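Local coordinates for baculoviral IAP repeat-containing protein 2 (Homo sapiens, PDB 3M1D) that is an inhibitor of apoptosis protein that is recruited by TRAF2 to TNF receptor signalling complexes; this fragment is its zinc-binding BIR1 domain, at residues S32-F38 and P65-H69. Residues are numbered along the deposited sequence; the frame is centred on the assembly and turned at random.
Sequences SLARAGF and PIQKH. With ZN (zinc ion), chain C.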
loop_
_atom_site.group_PDB
_atom_site.type_symbol
_atom_site.label_atom_id
_atom_site.label_comp_id
_atom_site.label_asym_id
_atom_site.label_seq_id
_atom_site.Cartn_x
_atom_site.Cartn_y
_atom_site.Cartn_z
ATOM N N SER A 32 4.514 -5.878 -1.512
ATOM C CA SER A 32 4.684 -5.215 -0.225
ATOM C C SER A 32 3.680 -4.074 -0.071
ATOM O O SER A 32 3.112 -3.877 0.995
ATOM C CB SER A 32 6.117 -4.715 -0.035
ATOM O OG SER A 32 6.388 -3.590 -0.847
ATOM N N LEU A 33 3.447 -3.338 -1.149
ATOM C CA LEU A 33 2.464 -2.275 -1.117
ATOM C C LEU A 33 1.091 -2.829 -0.766
ATOM O O LEU A 33 0.437 -2.337 0.161
ATOM C CB LEU A 33 2.432 -1.534 -2.453
ATOM C CG LEU A 33 3.675 -0.665 -2.637
ATOM C CD1 LEU A 33 3.802 -0.184 -4.070
ATOM C CD2 LEU A 33 3.634 0.526 -1.655
ATOM N N ALA A 34 0.673 -3.869 -1.492
ATOM C CA ALA A 34 -0.642 -4.471 -1.308
ATOM C C ALA A 34 -0.801 -5.075 0.085
ATOM O O ALA A 34 -1.868 -4.966 0.709
ATOM C CB ALA A 34 -0.904 -5.529 -2.393
ATOM N N ARG A 35 0.261 -5.708 0.574
ATOM C CA ARG A 35 0.266 -6.264 1.920
ATOM C C ARG A 35 0.122 -5.174 2.973
ATOM O O ARG A 35 -0.460 -5.408 4.029
ATOM C CB ARG A 35 1.552 -7.060 2.186
ATOM C CG ARG A 35 1.697 -8.302 1.328
ATOM C CD ARG A 35 2.999 -9.051 1.622
ATOM N NE ARG A 35 3.264 -10.081 0.619
ATOM C CZ ARG A 35 4.401 -10.767 0.531
ATOM N NH1 ARG A 35 5.387 -10.533 1.389
ATOM N NH2 ARG A 35 4.554 -11.687 -0.417
ATOM N N ALA A 36 0.665 -3.990 2.694
ATOM C CA ALA A 36 0.556 -2.875 3.638
ATOM C C ALA A 36 -0.803 -2.168 3.558
ATOM O O ALA A 36 -1.026 -1.172 4.237
ATOM C CB ALA A 36 1.698 -1.882 3.451
ATOM N N GLY A 37 -1.701 -2.707 2.737
ATOM C CA GLY A 37 -3.064 -2.204 2.634
ATOM C C GLY A 37 -3.280 -1.261 1.472
ATOM O O GLY A 37 -4.365 -0.709 1.310
ATOM N N PHE A 38 -2.254 -1.070 0.647
ATOM C CA PHE A 38 -2.353 -0.067 -0.410
ATOM C C PHE A 38 -2.771 -0.643 -1.751
ATOM O O PHE A 38 -2.260 -1.667 -2.168
ATOM C CB PHE A 38 -1.013 0.660 -0.568
ATOM C CG PHE A 38 -0.632 1.498 0.622
ATOM C CD1 PHE A 38 -1.295 2.685 0.889
ATOM C CD2 PHE A 38 0.400 1.106 1.460
ATOM C CE1 PHE A 38 -0.947 3.471 1.976
ATOM C CE2 PHE A 38 0.759 1.886 2.550
ATOM C CZ PHE A 38 0.082 3.071 2.812
ATOM N N PRO A 65 6.455 0.368 3.107
ATOM C CA PRO A 65 5.052 0.796 3.075
ATOM C C PRO A 65 4.374 0.636 4.434
ATOM O O PRO A 65 3.585 1.492 4.822
ATOM C CB PRO A 65 4.427 -0.138 2.035
ATOM C CG PRO A 65 5.559 -0.464 1.111
ATOM C CD PRO A 65 6.771 -0.573 2.018
ATOM N N ILE A 66 4.699 -0.425 5.164
ATOM C CA ILE A 66 4.100 -0.627 6.478
ATOM C C ILE A 66 4.552 0.426 7.485
ATOM O O ILE A 66 3.734 0.948 8.253
ATOM C CB ILE A 66 4.352 -2.042 7.007
ATOM C CG1 ILE A 66 3.477 -3.027 6.245
ATOM C CG2 ILE A 66 4.073 -2.107 8.503
ATOM C CD1 ILE A 66 3.739 -4.482 6.583
ATOM N N GLN A 67 5.841 0.768 7.462
ATOM C CA GLN A 67 6.351 1.812 8.352
ATOM C C GLN A 67 5.790 3.178 8.020
ATOM O O GLN A 67 5.417 3.932 8.915
ATOM C CB GLN A 67 7.877 1.914 8.294
ATOM C CG GLN A 67 8.611 1.009 9.252
ATOM C CD GLN A 67 10.074 1.393 9.393
ATOM O OE1 GLN A 67 10.499 2.459 8.936
ATOM N NE2 GLN A 67 10.847 0.533 10.043
ATOM N N LYS A 68 5.784 3.530 6.738
ATOM C CA LYS A 68 5.239 4.828 6.357
ATOM C C LYS A 68 3.791 4.904 6.827
ATOM O O LYS A 68 3.354 5.912 7.366
ATOM C CB LYS A 68 5.312 5.053 4.840
ATOM C CG LYS A 68 6.669 5.553 4.359
ATOM C CD LYS A 68 6.558 6.190 2.975
ATOM C CE LYS A 68 7.873 6.815 2.521
ATOM N NZ LYS A 68 7.731 7.458 1.164
ATOM N N HIS A 69 3.073 3.809 6.628
ATOM C CA HIS A 69 1.661 3.715 6.974
ATOM C C HIS A 69 1.432 3.919 8.478
ATOM O O HIS A 69 0.599 4.734 8.880
ATOM C CB HIS A 69 1.151 2.342 6.550
ATOM C CG HIS A 69 -0.333 2.258 6.404
ATOM N ND1 HIS A 69 -0.949 1.263 5.677
ATOM C CD2 HIS A 69 -1.324 3.046 6.882
ATOM C CE1 HIS A 69 -2.257 1.439 5.715
ATOM N NE2 HIS A 69 -2.509 2.516 6.435
HETATM ZN ZN ZN C . -4.721 2.680 6.381
#
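This buried contact packs the end of helix 30-35, its C-terminal turn and the start of strand 38-40 against the first turn of helix 65-72. It lies near the centre of the BIR fold, a zinc-binding domain built from a three-stranded antiparallel sheet and short helices. P65 is the apolar centre. Its CG meets L33 CD2 at 3.5 Å, and its CB lies 3.5 Å from A36 CB. The same A36 CB touches I66 CG1, also at 3.5 Å, so the small alanine lets the two backbones come close: the CA atoms of A36 and I66 are 5.1 Å apart. Helix 30-35 ends in a Schellman motif, with F38 N bonded to L33 O and G37 N to A34 O. G37 has positive phi, and a CB there would be jammed against the carbonyl O of A36. The chain then enters strand 38-40, where the F38 ring lies obliquely against the H69 ring, centroids 4.7 Å apart. H69 links this core to the zinc site, which C49, C52 and C76 complete. Its imidazole is held at both nitrogens: ND1 donates a hydrogen bond to A36 O at 2.8 Å, while NE2 binds ZN at 2.2 Å.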